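Long-range contacts in tricorn protease (Thermoplasma acidophilum, PDB 1K32), which cleaves peptides as a serine protease, probably shortening the oligopeptides that the proteasome releases, with beta-propellers thought to gate the way to its active site: residues R433-G438 / H455-E460; F392-N397 / F426-N431; G213-F218 / G235-K240; G185-E190 / K198-S203. One frame throughout, in Å; residues are numbered along the deposited sequence.

Interaction 1 of 4, residues R433-G438 / H455-E460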
loop_
_atom_site.group_PDB
_atom_site.type_symbol
_atom_site.label_atom_id
_atom_site.label_comp_id
_atom_site.label_asym_id
_atom_site.label_seq_id
_atom_site.Cartn_x
_atom_site.Cartn_y
_atom_site.Cartn_z
ATOM N N ARG A 433 -31.657 21.825 -26.472
ATOM C CA ARG A 433 -31.767 22.520 -27.748
ATOM C C ARG A 433 -31.484 21.704 -29.020
ATOM O O ARG A 433 -32.105 21.945 -30.059
ATOM C CB ARG A 433 -30.877 23.761 -27.736
ATOM C CG ARG A 433 -30.852 24.479 -29.068
ATOM C CD ARG A 433 -30.425 25.923 -28.922
ATOM N NE ARG A 433 -30.270 26.548 -30.227
ATOM C CZ ARG A 433 -29.896 27.809 -30.411
ATOM N NH1 ARG A 433 -29.774 28.293 -31.641
ATOM N NH2 ARG A 433 -29.651 28.586 -29.363
ATOM N N PHE A 434 -30.563 20.748 -28.942
ATOM C CA PHE A 434 -30.213 19.951 -30.110
ATOM C C PHE A 434 -30.421 18.450 -29.921
ATOM O O PHE A 434 -30.335 17.916 -28.806
ATOM C CB PHE A 434 -28.739 20.168 -30.501
ATOM C CG PHE A 434 -28.293 21.597 -30.454
ATOM C CD1 PHE A 434 -27.636 22.099 -29.338
ATOM C CD2 PHE A 434 -28.515 22.447 -31.533
ATOM C CE1 PHE A 434 -27.205 23.430 -29.302
ATOM C CE2 PHE A 434 -28.087 23.777 -31.500
ATOM C CZ PHE A 434 -27.435 24.265 -30.390
ATOM N N ILE A 435 -30.680 17.780 -31.035
ATOM C CA ILE A 435 -30.860 16.340 -31.046
ATOM C C ILE A 435 -29.934 15.849 -32.154
ATOM O O ILE A 435 -30.097 16.207 -33.321
ATOM C CB ILE A 435 -32.336 15.955 -31.354
ATOM C CG1 ILE A 435 -33.267 16.605 -30.316
ATOM C CG2 ILE A 435 -32.505 14.434 -31.343
ATOM C CD1 ILE A 435 -34.749 16.341 -30.527
ATOM N N ALA A 436 -28.930 15.065 -31.783
ATOM C CA ALA A 436 -27.992 14.530 -32.763
ATOM C C ALA A 436 -28.321 13.058 -32.923
ATOM O O ALA A 436 -28.575 12.366 -31.938
ATOM C CB ALA A 436 -26.555 14.703 -32.275
ATOM N N TYR A 437 -28.305 12.578 -34.161
ATOM C CA TYR A 437 -28.637 11.188 -34.429
ATOM C C TYR A 437 -27.970 10.633 -35.685
ATOM O O TYR A 437 -27.690 11.375 -36.633
ATOM C CB TYR A 437 -30.157 11.052 -34.560
ATOM C CG TYR A 437 -30.761 12.001 -35.578
ATOM C CD1 TYR A 437 -30.992 11.599 -36.892
ATOM C CD2 TYR A 437 -31.086 13.310 -35.227
ATOM C CE1 TYR A 437 -31.536 12.480 -37.838
ATOM C CE2 TYR A 437 -31.631 14.209 -36.167
ATOM C CZ TYR A 437 -31.848 13.786 -37.466
ATOM O OH TYR A 437 -32.331 14.681 -38.400
ATOM N N GLY A 438 -27.698 9.325 -35.667
ATOM C CA GLY A 438 -27.109 8.657 -36.813
ATOM C C GLY A 438 -28.202 8.456 -37.856
ATOM O O GLY A 438 -29.248 7.843 -37.577
ATOM N N HIS A 455 -26.728 13.574 -38.055
ATOM C CA HIS A 455 -27.535 14.762 -38.356
ATOM C C HIS A 455 -27.853 15.431 -37.033
ATOM O O HIS A 455 -28.017 14.756 -36.019
ATOM C CB HIS A 455 -28.857 14.396 -39.030
ATOM C CG HIS A 455 -28.753 14.174 -40.502
ATOM N ND1 HIS A 455 -27.559 14.244 -41.186
ATOM C CD2 HIS A 455 -29.699 13.862 -41.422
ATOM C CE1 HIS A 455 -27.772 13.980 -42.465
ATOM N NE2 HIS A 455 -29.061 13.744 -42.634
ATOM N N VAL A 456 -27.943 16.755 -37.037
ATOM C CA VAL A 456 -28.267 17.461 -35.814
ATOM C C VAL A 456 -29.498 18.330 -36.034
ATOM O O VAL A 456 -29.546 19.133 -36.974
ATOM C CB VAL A 456 -27.112 18.351 -35.348
ATOM C CG1 VAL A 456 -27.519 19.081 -34.075
ATOM C CG2 VAL A 456 -25.866 17.505 -35.135
ATOM N N TYR A 457 -30.489 18.151 -35.167
ATOM C CA TYR A 457 -31.736 18.903 -35.231
ATOM C C TYR A 457 -31.741 20.036 -34.208
ATOM O O TYR A 457 -31.524 19.805 -33.016
ATOM C CB TYR A 457 -32.916 17.969 -34.951
ATOM C CG TYR A 457 -34.265 18.635 -35.040
ATOM C CD1 TYR A 457 -34.743 19.113 -36.261
ATOM C CD2 TYR A 457 -35.070 18.780 -33.910
ATOM C CE1 TYR A 457 -35.991 19.716 -36.357
ATOM C CE2 TYR A 457 -36.327 19.385 -33.995
ATOM C CZ TYR A 457 -36.777 19.849 -35.224
ATOM O OH TYR A 457 -38.004 20.460 -35.327
ATOM N N ASP A 458 -31.980 21.255 -34.675
ATOM C CA ASP A 458 -32.032 22.415 -33.789
ATOM C C ASP A 458 -33.497 22.711 -33.471
ATOM O O ASP A 458 -34.261 23.127 -34.355
ATOM C CB ASP A 458 -31.401 23.642 -34.462
ATOM C CG ASP A 458 -31.241 24.836 -33.506
ATOM O OD1 ASP A 458 -31.944 24.903 -32.474
ATOM O OD2 ASP A 458 -30.411 25.724 -33.796
ATOM N N MET A 459 -33.876 22.491 -32.213
ATOM C CA MET A 459 -35.240 22.740 -31.748
ATOM C C MET A 459 -35.647 24.194 -32.015
ATOM O O MET A 459 -36.823 24.486 -32.236
ATOM C CB MET A 459 -35.356 22.443 -30.249
ATOM C CG MET A 459 -35.261 20.970 -29.881
ATOM S SD MET A 459 -36.736 20.025 -30.311
ATOM C CE MET A 459 -37.703 20.248 -28.855
ATOM N N GLU A 460 -34.675 25.103 -31.975
ATOM C CA GLU A 460 -34.941 26.516 -32.243
ATOM C C GLU A 460 -34.753 26.749 -33.731
ATOM O O GLU A 460 -33.633 26.910 -34.209
ATOM C CB GLU A 460 -33.986 27.414 -31.453
ATOM C CG GLU A 460 -34.172 27.328 -29.953
ATOM C CD GLU A 460 -33.322 28.326 -29.189
ATOM O OE1 GLU A 460 -33.380 28.308 -27.942
ATOM O OE2 GLU A 460 -32.602 29.127 -29.821
#
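I435 and Y437 pair with Y457 and H455 through four backbone hydrogen bonds, tying strands 434-441 and 451-458 into the antiparallel hairpin at the middle of a four-stranded propeller blade. Packing is tight on the face that carries these four residues. CB of H455 lies over the Y437 ring in a CH-pi contact, 3.4 Å from CZ of Y437, and CB of Y457 meets the edge of that ring. CG of Y437, set between the backbone N and the carbonyl carbon (chi1 54°), folds the ring back across the neighbouring strand, and its OH bonds E416. On the other face, V456 CG1 rests 3.9 Å from F434 CB. Toward the partly exposed end, ionic contacts take over. The extended R433 chain brings NE to 3.2 Å from D458 OD1, on the syn side but tilted 28° from the carboxylate plane. The E460 carboxylate stacks on the guanidinium instead, OE2 3.0 Å from R433 NH2 with no N-H aimed at it. A leucine in place of R433 would probably leave E460 without its charge partner and able to swing into solvent. D458 OD1 also accepts a hydrogen bond from E460 N, on the other face of its carboxylate from R433 NE, closing an Asx turn. Backbone bonds and apolar contacts thus hold the hairpin inside, and one arginine shared between two acids holds its mouth, one acid bonded directionally, the other by charge alone.

Interaction 2 of 4, residues F392-N397 / F426-N431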
loop_
_atom_site.group_PDB
_atom_site.type_symbol
_atom_site.label_atom_id
_atom_site.label_comp_id
_atom_site.label_asym_id
_atom_site.label_seq_id
_atom_site.Cartn_x
_atom_site.Cartn_y
_atom_site.Cartn_z
ATOM N N PHE A 392 -39.758 16.929 -23.292
ATOM C CA PHE A 392 -40.096 16.109 -24.445
ATOM C C PHE A 392 -39.291 14.826 -24.503
ATOM O O PHE A 392 -38.231 14.709 -23.903
ATOM C CB PHE A 392 -39.894 16.893 -25.754
ATOM C CG PHE A 392 -38.458 17.261 -26.038
ATOM C CD1 PHE A 392 -37.963 18.515 -25.685
ATOM C CD2 PHE A 392 -37.593 16.345 -26.642
ATOM C CE1 PHE A 392 -36.630 18.857 -25.926
ATOM C CE2 PHE A 392 -36.254 16.672 -26.888
ATOM C CZ PHE A 392 -35.768 17.933 -26.530
ATOM N N ALA A 393 -39.824 13.859 -25.230
ATOM C CA ALA A 393 -39.156 12.596 -25.416
ATOM C C ALA A 393 -38.795 12.510 -26.890
ATOM O O ALA A 393 -39.382 13.214 -27.719
ATOM C CB ALA A 393 -40.087 11.448 -25.046
ATOM N N VAL A 394 -37.814 11.663 -27.197
ATOM C CA VAL A 394 -37.394 11.401 -28.566
ATOM C C VAL A 394 -37.695 9.913 -28.786
ATOM O O VAL A 394 -37.351 9.065 -27.957
ATOM C CB VAL A 394 -35.895 11.677 -28.773
ATOM C CG1 VAL A 394 -35.495 11.311 -30.197
ATOM C CG2 VAL A 394 -35.602 13.151 -28.499
ATOM N N VAL A 395 -38.344 9.611 -29.904
ATOM C CA VAL A 395 -38.755 8.246 -30.231
ATOM C C VAL A 395 -38.361 7.845 -31.648
ATOM O O VAL A 395 -38.273 8.694 -32.536
ATOM C CB VAL A 395 -40.315 8.113 -30.096
ATOM C CG1 VAL A 395 -40.797 6.794 -30.649
ATOM C CG2 VAL A 395 -40.717 8.254 -28.643
ATOM N N ALA A 396 -38.116 6.551 -31.844
ATOM C CA ALA A 396 -37.770 6.013 -33.150
ATOM C C ALA A 396 -38.655 4.793 -33.402
ATOM O O ALA A 396 -38.789 3.930 -32.534
ATOM C CB ALA A 396 -36.297 5.616 -33.192
ATOM N N ASN A 397 -39.249 4.707 -34.587
ATOM C CA ASN A 397 -40.120 3.581 -34.900
ATOM C C ASN A 397 -39.670 2.819 -36.148
ATOM O O ASN A 397 -38.682 3.190 -36.787
ATOM C CB ASN A 397 -41.573 4.066 -35.054
ATOM C CG ASN A 397 -41.723 5.170 -36.098
ATOM O OD1 ASN A 397 -42.660 5.978 -36.040
ATOM N ND2 ASN A 397 -40.814 5.199 -37.063
ATOM N N PHE A 426 -29.449 8.103 -31.027
ATOM C CA PHE A 426 -29.640 9.550 -30.872
ATOM C C PHE A 426 -29.324 10.022 -29.468
ATOM O O PHE A 426 -29.270 9.225 -28.538
ATOM C CB PHE A 426 -31.077 9.971 -31.223
ATOM C CG PHE A 426 -32.156 9.228 -30.462
ATOM C CD1 PHE A 426 -32.893 8.224 -31.081
ATOM C CD2 PHE A 426 -32.470 9.568 -29.147
ATOM C CE1 PHE A 426 -33.931 7.573 -30.405
ATOM C CE2 PHE A 426 -33.509 8.920 -28.463
ATOM C CZ PHE A 426 -34.239 7.927 -29.090
ATOM N N THR A 427 -29.136 11.330 -29.321
ATOM C CA THR A 427 -28.818 11.915 -28.023
ATOM C C THR A 427 -29.399 13.331 -27.953
ATOM O O THR A 427 -29.637 13.960 -28.980
ATOM C CB THR A 427 -27.274 11.954 -27.797
ATOM O OG1 THR A 427 -26.998 12.198 -26.417
ATOM C CG2 THR A 427 -26.614 13.054 -28.642
ATOM N N ILE A 428 -29.630 13.823 -26.742
ATOM C CA ILE A 428 -30.197 15.157 -26.563
ATOM C C ILE A 428 -29.260 16.020 -25.746
ATOM O O ILE A 428 -28.824 15.592 -24.675
ATOM C CB ILE A 428 -31.539 15.094 -25.802
ATOM C CG1 ILE A 428 -32.419 14.001 -26.397
ATOM C CG2 ILE A 428 -32.241 16.455 -25.867
ATOM C CD1 ILE A 428 -33.669 13.740 -25.608
ATOM N N SER A 429 -28.971 17.233 -26.228
ATOM C CA SER A 429 -28.086 18.155 -25.507
ATOM C C SER A 429 -28.662 18.488 -24.133
ATOM O O SER A 429 -29.884 18.479 -23.948
ATOM C CB SER A 429 -27.864 19.449 -26.311
ATOM O OG SER A 429 -29.085 20.121 -26.615
ATOM N N ASP A 430 -27.792 18.784 -23.170
ATOM C CA ASP A 430 -28.247 19.095 -21.817
ATOM C C ASP A 430 -29.167 20.309 -21.714
ATOM O O ASP A 430 -29.995 20.368 -20.814
ATOM C CB ASP A 430 -27.064 19.292 -20.869
ATOM C CG ASP A 430 -26.414 17.981 -20.458
ATOM O OD1 ASP A 430 -25.738 17.970 -19.411
ATOM O OD2 ASP A 430 -26.569 16.972 -21.178
ATOM N N ASN A 431 -29.018 21.275 -22.617
ATOM C CA ASN A 431 -29.876 22.451 -22.591
ATOM C C ASN A 431 -31.142 22.210 -23.426
ATOM O O ASN A 431 -31.902 23.140 -23.705
ATOM C CB ASN A 431 -29.127 23.691 -23.106
ATOM C CG ASN A 431 -28.673 23.550 -24.544
ATOM O OD1 ASN A 431 -29.156 22.693 -25.279
ATOM N ND2 ASN A 431 -27.745 24.408 -24.956
#
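Strand 392-397 and strand 426-428 run antiparallel at 174°, but their axes stay 8.9 Å apart and no hydrogen bond crosses between them: two sheets pack here mainly through side chains. The nearest CA atoms, those of V394 and F426, are 8.3 Å apart. V394 fills much of the gap with both its methyls. CG1 sits over the centre of the F426 ring, 3.6 Å from CE2 of F426, in a CH-pi contact, and CG2 meets I428 CD1 tip to tip at 3.5 Å. CG of F426 stands between the backbone N and the carbonyl carbon (chi1 55°), which lays the ring flat against V394 CG1; its edge reaches A396 CB, and F426 CZ also rests 3.5 Å from the backbone V394 O. F392 closes the other end, with CZ 3.9 Å from I428 CG2. The contact is an interface between consecutive propeller blades: I402 of strand 401-406 and A383 of strand 381-386 also touch F426, while I435 of strand 434-441 packs against F392 and V394.

Interaction 3 of 4, residues G213-F218 / G235-K240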
loop_
_atom_site.group_PDB
_atom_site.type_symbol
_atom_site.label_atom_id
_atom_site.label_comp_id
_atom_site.label_asym_id
_atom_site.label_seq_id
_atom_site.Cartn_x
_atom_site.Cartn_y
_atom_site.Cartn_z
ATOM N N GLY A 213 -55.043 -52.299 -43.469
ATOM C CA GLY A 213 -55.299 -53.260 -44.524
ATOM C C GLY A 213 -54.083 -53.222 -45.427
ATOM O O GLY A 213 -52.965 -53.503 -44.982
ATOM N N HIS A 214 -54.280 -52.871 -46.692
ATOM C CA HIS A 214 -53.156 -52.780 -47.608
ATOM C C HIS A 214 -53.121 -51.410 -48.267
ATOM O O HIS A 214 -52.873 -51.276 -49.471
ATOM C CB HIS A 214 -53.215 -53.894 -48.652
ATOM C CG HIS A 214 -52.849 -55.234 -48.103
ATOM N ND1 HIS A 214 -53.629 -55.896 -47.181
ATOM C CD2 HIS A 214 -51.753 -56.005 -48.292
ATOM C CE1 HIS A 214 -53.027 -57.016 -46.821
ATOM N NE2 HIS A 214 -51.886 -57.105 -47.481
ATOM N N ARG A 215 -53.382 -50.394 -47.451
ATOM C CA ARG A 215 -53.363 -49.011 -47.902
ATOM C C ARG A 215 -52.567 -48.162 -46.931
ATOM O O ARG A 215 -52.624 -48.363 -45.720
ATOM C CB ARG A 215 -54.777 -48.444 -48.014
ATOM C CG ARG A 215 -55.600 -49.060 -49.126
ATOM C CD ARG A 215 -56.491 -48.016 -49.776
ATOM N NE ARG A 215 -56.386 -48.114 -51.227
ATOM C CZ ARG A 215 -56.233 -47.081 -52.044
ATOM N NH1 ARG A 215 -56.142 -47.293 -53.343
ATOM N NH2 ARG A 215 -56.170 -45.845 -51.575
ATOM N N ILE A 216 -51.813 -47.219 -47.470
ATOM C CA ILE A 216 -51.029 -46.330 -46.637
ATOM C C ILE A 216 -51.830 -45.048 -46.515
ATOM O O ILE A 216 -52.145 -44.414 -47.518
ATOM C CB ILE A 216 -49.657 -45.983 -47.281
ATOM C CG1 ILE A 216 -48.886 -47.258 -47.615
ATOM C CG2 ILE A 216 -48.836 -45.113 -46.324
ATOM C CD1 ILE A 216 -47.627 -47.012 -48.434
ATOM N N TYR A 217 -52.193 -44.682 -45.296
ATOM C CA TYR A 217 -52.917 -43.440 -45.084
ATOM C C TYR A 217 -51.940 -42.384 -44.583
ATOM O O TYR A 217 -50.983 -42.689 -43.851
ATOM C CB TYR A 217 -54.059 -43.640 -44.091
ATOM C CG TYR A 217 -55.175 -44.496 -44.641
ATOM C CD1 TYR A 217 -55.026 -45.881 -44.766
ATOM C CD2 TYR A 217 -56.370 -43.918 -45.063
ATOM C CE1 TYR A 217 -56.043 -46.664 -45.296
ATOM C CE2 TYR A 217 -57.388 -44.683 -45.594
ATOM C CZ TYR A 217 -57.226 -46.054 -45.711
ATOM O OH TYR A 217 -58.248 -46.803 -46.248
ATOM N N PHE A 218 -52.170 -41.140 -44.993
ATOM C CA PHE A 218 -51.289 -40.049 -44.612
ATOM C C PHE A 218 -51.964 -38.703 -44.794
ATOM O O PHE A 218 -53.104 -38.613 -45.273
ATOM C CB PHE A 218 -50.002 -40.101 -45.450
ATOM C CG PHE A 218 -50.243 -40.089 -46.934
ATOM C CD1 PHE A 218 -50.483 -38.898 -47.609
ATOM C CD2 PHE A 218 -50.255 -41.283 -47.657
ATOM C CE1 PHE A 218 -50.734 -38.896 -48.993
ATOM C CE2 PHE A 218 -50.501 -41.293 -49.030
ATOM C CZ PHE A 218 -50.744 -40.093 -49.702
ATOM N N GLY A 235 -48.199 -47.006 -54.054
ATOM C CA GLY A 235 -48.277 -45.567 -54.196
ATOM C C GLY A 235 -49.297 -45.129 -55.230
ATOM O O GLY A 235 -49.400 -43.947 -55.539
ATOM N N LYS A 236 -50.061 -46.081 -55.761
ATOM C CA LYS A 236 -51.072 -45.788 -56.774
ATOM C C LYS A 236 -52.480 -45.676 -56.191
ATOM O O LYS A 236 -52.698 -45.884 -54.996
ATOM C CB LYS A 236 -51.075 -46.888 -57.841
ATOM C CG LYS A 236 -49.720 -47.206 -58.441
ATOM C CD LYS A 236 -49.152 -46.020 -59.193
ATOM C CE LYS A 236 -47.780 -46.344 -59.759
ATOM N NZ LYS A 236 -47.136 -45.126 -60.314
ATOM N N ASP A 237 -53.435 -45.349 -57.057
ATOM C CA ASP A 237 -54.841 -45.235 -56.670
ATOM C C ASP A 237 -55.071 -44.227 -55.548
ATOM O O ASP A 237 -55.718 -44.539 -54.550
ATOM C CB ASP A 237 -55.368 -46.604 -56.228
ATOM C CG ASP A 237 -56.872 -46.610 -56.017
ATOM O OD1 ASP A 237 -57.366 -47.514 -55.316
ATOM O OD2 ASP A 237 -57.558 -45.713 -56.559
ATOM N N LEU A 238 -54.552 -43.019 -55.718
ATOM C CA LEU A 238 -54.690 -41.982 -54.700
ATOM C C LEU A 238 -56.141 -41.640 -54.396
ATOM O O LEU A 238 -56.927 -41.385 -55.307
ATOM C CB LEU A 238 -53.956 -40.707 -55.137
ATOM C CG LEU A 238 -54.050 -39.493 -54.206
ATOM C CD1 LEU A 238 -53.272 -39.765 -52.927
ATOM C CD2 LEU A 238 -53.491 -38.264 -54.913
ATOM N N ARG A 239 -56.480 -41.624 -53.110
ATOM C CA ARG A 239 -57.825 -41.285 -52.656
ATOM C C ARG A 239 -57.801 -40.170 -51.610
ATOM O O ARG A 239 -56.873 -40.071 -50.805
ATOM C CB ARG A 239 -58.516 -42.510 -52.057
ATOM C CG ARG A 239 -58.709 -43.649 -53.033
ATOM C CD ARG A 239 -59.304 -44.859 -52.348
ATOM N NE ARG A 239 -59.331 -46.015 -53.237
ATOM C CZ ARG A 239 -59.744 -47.224 -52.877
ATOM N NH1 ARG A 239 -59.731 -48.215 -53.758
ATOM N NH2 ARG A 239 -60.169 -47.442 -51.636
ATOM N N LYS A 240 -58.840 -39.339 -51.631
ATOM C CA LYS A 240 -58.986 -38.230 -50.692
ATOM C C LYS A 240 -60.162 -38.580 -49.780
ATOM O O LYS A 240 -61.296 -38.687 -50.246
ATOM C CB LYS A 240 -59.261 -36.941 -51.475
ATOM C CG LYS A 240 -59.481 -35.684 -50.647
ATOM C CD LYS A 240 -59.647 -34.493 -51.582
ATOM C CE LYS A 240 -59.977 -33.209 -50.849
ATOM N NZ LYS A 240 -61.287 -33.261 -50.150
#
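The guanidinium of R215 lies nearly flat on that of R239, which covers one of its faces, the two centres 3.6 Å apart and the planes at 15°. At the edge of the R215 group is the backbone of D237: NH2 of R215 donates to D237 O (3.3 Å), which lies almost in the guanidinium plane. The D237 carboxylate, its plane about at right angles to that of R215, lies beside both guanidinium groups and probably helps them to stack. It forms a salt-bridge network with them, although the placing of OD1 and of R215 NH1 is doubtful. Bends at chi2 and chi3 carry the R215 chain over to this pair, and its NH2 also bonds S230 OG. Away from the charges, F218 CZ touches L238 CD1 at 4.1 Å. The contact bridges strand 215-220 to strand 239-240 and the loop that leads into it, across strand 227-232, on the surface of the outer part of a four-stranded antiparallel sheet, as found in a beta-propeller blade.

Interaction 4 of 4, residues G185-E190 / K198-S203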
loop_
_atom_site.group_PDB
_atom_site.type_symbol
_atom_site.label_atom_id
_atom_site.label_comp_id
_atom_site.label_asym_id
_atom_site.label_seq_id
_atom_site.Cartn_x
_atom_site.Cartn_y
_atom_site.Cartn_z
ATOM N N GLY A 185 -41.950 -34.672 -47.196
ATOM C CA GLY A 185 -42.088 -36.067 -46.801
ATOM C C GLY A 185 -42.363 -36.985 -47.974
ATOM O O GLY A 185 -43.245 -36.710 -48.782
ATOM N N LYS A 186 -41.598 -38.073 -48.067
ATOM C CA LYS A 186 -41.741 -39.043 -49.152
ATOM C C LYS A 186 -41.740 -40.462 -48.563
ATOM O O LYS A 186 -41.208 -40.697 -47.471
ATOM C CB LYS A 186 -40.583 -38.898 -50.145
ATOM C CG LYS A 186 -40.474 -37.535 -50.822
ATOM C CD LYS A 186 -39.259 -37.471 -51.750
ATOM C CE LYS A 186 -39.183 -36.134 -52.478
ATOM N NZ LYS A 186 -38.185 -36.125 -53.583
ATOM N N ILE A 187 -42.321 -41.407 -49.286
ATOM C CA ILE A 187 -42.388 -42.771 -48.793
ATOM C C ILE A 187 -41.734 -43.772 -49.734
ATOM O O ILE A 187 -41.894 -43.704 -50.957
ATOM C CB ILE A 187 -43.854 -43.208 -48.549
ATOM C CG1 ILE A 187 -44.546 -42.211 -47.607
ATOM C CG2 ILE A 187 -43.884 -44.618 -47.965
ATOM C CD1 ILE A 187 -45.974 -42.554 -47.284
ATOM N N TRP A 188 -40.990 -44.704 -49.151
ATOM C CA TRP A 188 -40.320 -45.741 -49.924
ATOM C C TRP A 188 -40.803 -47.082 -49.398
ATOM O O TRP A 188 -41.205 -47.179 -48.242
ATOM C CB TRP A 188 -38.804 -45.673 -49.748
ATOM C CG TRP A 188 -38.117 -44.503 -50.381
ATOM C CD1 TRP A 188 -38.256 -43.186 -50.048
ATOM C CD2 TRP A 188 -37.124 -44.552 -51.416
ATOM N NE1 TRP A 188 -37.408 -42.414 -50.806
ATOM C CE2 TRP A 188 -36.700 -43.223 -51.652
ATOM C CE3 TRP A 188 -36.548 -45.592 -52.165
ATOM C CZ2 TRP A 188 -35.725 -42.902 -52.609
ATOM C CZ3 TRP A 188 -35.578 -45.274 -53.117
ATOM C CH2 TRP A 188 -35.177 -43.932 -53.329
ATOM N N ILE A 189 -40.755 -48.112 -50.239
ATOM C CA ILE A 189 -41.172 -49.445 -49.825
ATOM C C ILE A 189 -40.215 -50.505 -50.360
ATOM O O ILE A 189 -39.693 -50.396 -51.472
ATOM C CB ILE A 189 -42.611 -49.758 -50.295
ATOM C CG1 ILE A 189 -43.109 -51.031 -49.623
ATOM C CG2 ILE A 189 -42.651 -49.936 -51.800
ATOM C CD1 ILE A 189 -44.605 -51.220 -49.729
ATOM N N GLU A 190 -39.977 -51.528 -49.550
ATOM C CA GLU A 190 -39.079 -52.603 -49.934
ATOM C C GLU A 190 -39.815 -53.474 -50.945
ATOM O O GLU A 190 -40.986 -53.777 -50.762
ATOM C CB GLU A 190 -38.701 -53.413 -48.693
ATOM C CG GLU A 190 -37.492 -54.311 -48.852
ATOM C CD GLU A 190 -37.168 -55.063 -47.570
ATOM O OE1 GLU A 190 -36.077 -55.657 -47.475
ATOM O OE2 GLU A 190 -38.009 -55.061 -46.649
ATOM N N LYS A 198 -39.207 -45.806 -54.410
ATOM C CA LYS A 198 -39.930 -44.642 -53.903
ATOM C C LYS A 198 -41.356 -44.730 -54.468
ATOM O O LYS A 198 -41.539 -44.717 -55.686
ATOM C CB LYS A 198 -39.240 -43.369 -54.386
ATOM C CG LYS A 198 -39.772 -42.073 -53.797
ATOM C CD LYS A 198 -38.984 -40.889 -54.344
ATOM C CE LYS A 198 -39.105 -40.839 -55.873
ATOM N NZ LYS A 198 -38.311 -39.731 -56.443
ATOM N N ILE A 199 -42.364 -44.840 -53.602
ATOM C CA ILE A 199 -43.745 -44.963 -54.081
ATOM C C ILE A 199 -44.635 -43.734 -53.909
ATOM O O ILE A 199 -45.613 -43.566 -54.641
ATOM C CB ILE A 199 -44.478 -46.175 -53.436
ATOM C CG1 ILE A 199 -44.287 -46.157 -51.920
ATOM C CG2 ILE A 199 -43.972 -47.483 -54.035
ATOM C CD1 ILE A 199 -45.142 -47.183 -51.202
ATOM N N VAL A 200 -44.320 -42.885 -52.938
ATOM C CA VAL A 200 -45.103 -41.672 -52.727
ATOM C C VAL A 200 -44.188 -40.443 -52.724
ATOM O O VAL A 200 -43.443 -40.192 -51.772
ATOM C CB VAL A 200 -45.904 -41.739 -51.420
ATOM C CG1 VAL A 200 -46.681 -40.447 -51.222
ATOM C CG2 VAL A 200 -46.873 -42.914 -51.474
ATOM N N ASP A 201 -44.246 -39.710 -53.830
ATOM C CA ASP A 201 -43.476 -38.502 -54.046
ATOM C C ASP A 201 -44.448 -37.535 -54.728
ATOM O O ASP A 201 -44.610 -37.559 -55.942
ATOM C CB ASP A 201 -42.285 -38.801 -54.969
ATOM C CG ASP A 201 -41.315 -37.634 -55.078
ATOM O OD1 ASP A 201 -41.769 -36.470 -55.015
ATOM O OD2 ASP A 201 -40.098 -37.882 -55.247
ATOM N N MET A 202 -45.112 -36.706 -53.932
ATOM C CA MET A 202 -46.076 -35.737 -54.445
ATOM C C MET A 202 -45.474 -34.341 -54.427
ATOM O O MET A 202 -44.425 -34.118 -53.824
ATOM C CB MET A 202 -47.344 -35.763 -53.588
ATOM C CG MET A 202 -48.121 -37.070 -53.692
ATOM S SD MET A 202 -49.493 -37.226 -52.531
ATOM C CE MET A 202 -48.749 -38.055 -51.289
ATOM N N SER A 203 -46.139 -33.397 -55.084
ATOM C CA SER A 203 -45.645 -32.036 -55.123
ATOM C C SER A 203 -45.618 -31.433 -53.723
ATOM O O SER A 203 -44.757 -30.604 -53.428
ATOM C CB SER A 203 -46.505 -31.172 -56.052
ATOM O OG SER A 203 -47.821 -31.035 -55.552
#
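The carbonyl oxygen of I187 is gripped by two consecutive backbone amides, I199 N at 2.9 Å and V200 N at 3.2 Å, which marks a classic beta bulge in the hairpin of strands 186-192 and 195-200. The reverse bond, from I187 N to V200 O, is nearly as short. Past the bulge the register shifts by one, and W188 faces K198. There the K198 CB methylene sits squarely over the six-membered ring of W188, 3.7 Å from CE2, in a CH-pi contact. R168 makes a cation-pi contact with the same indole. A serine in place of W188 would probably leave R168 without its aromatic partner and uncover the aliphatic part of K198. I187 and V200 lie side by side, their CB atoms 3.8 Å apart. I199 crosses I189, meeting it CG2 to CG2 at 3.6 Å; CG1 of I199, placed between the backbone N and the carbonyl carbon (chi1 49°), lets CD1 also reach I189 CB. I216 of the next sheet packs on both I187 and I199. At the partly exposed margin, D201 collects positive charge: R184 bridges to OD1, and two lysines share OD2. K186 NZ comes from above the carboxylate plane at 3.1 Å from D201 OD2, whereas K198 NZ, 2.8 Å away, meets that oxygen on its anti side, 19° out of the plane.

Overall arrangement
From the N terminus, interaction 4 comes first, closing a short hairpin between 185-190 and 198-203. Interaction 3 follows, spanning the next sheet from 213-218 to 235-240. They touch, F218 on M202 and I216 on I187 and I199, so two successive sheets are packed face to face. Far along the chain, interaction 2 closes the 28-residue span from one sheet to the first strand of the next, and interaction 1 forms the central hairpin of that same later sheet. These two also meet, partly through the bond of S429 OG with F434 N. No contact nests in or crosses another. The two pairs lie on opposite sides of the chain's centre, with centres of interactions 1 and 3 about 69 Å apart, in separate propeller regions.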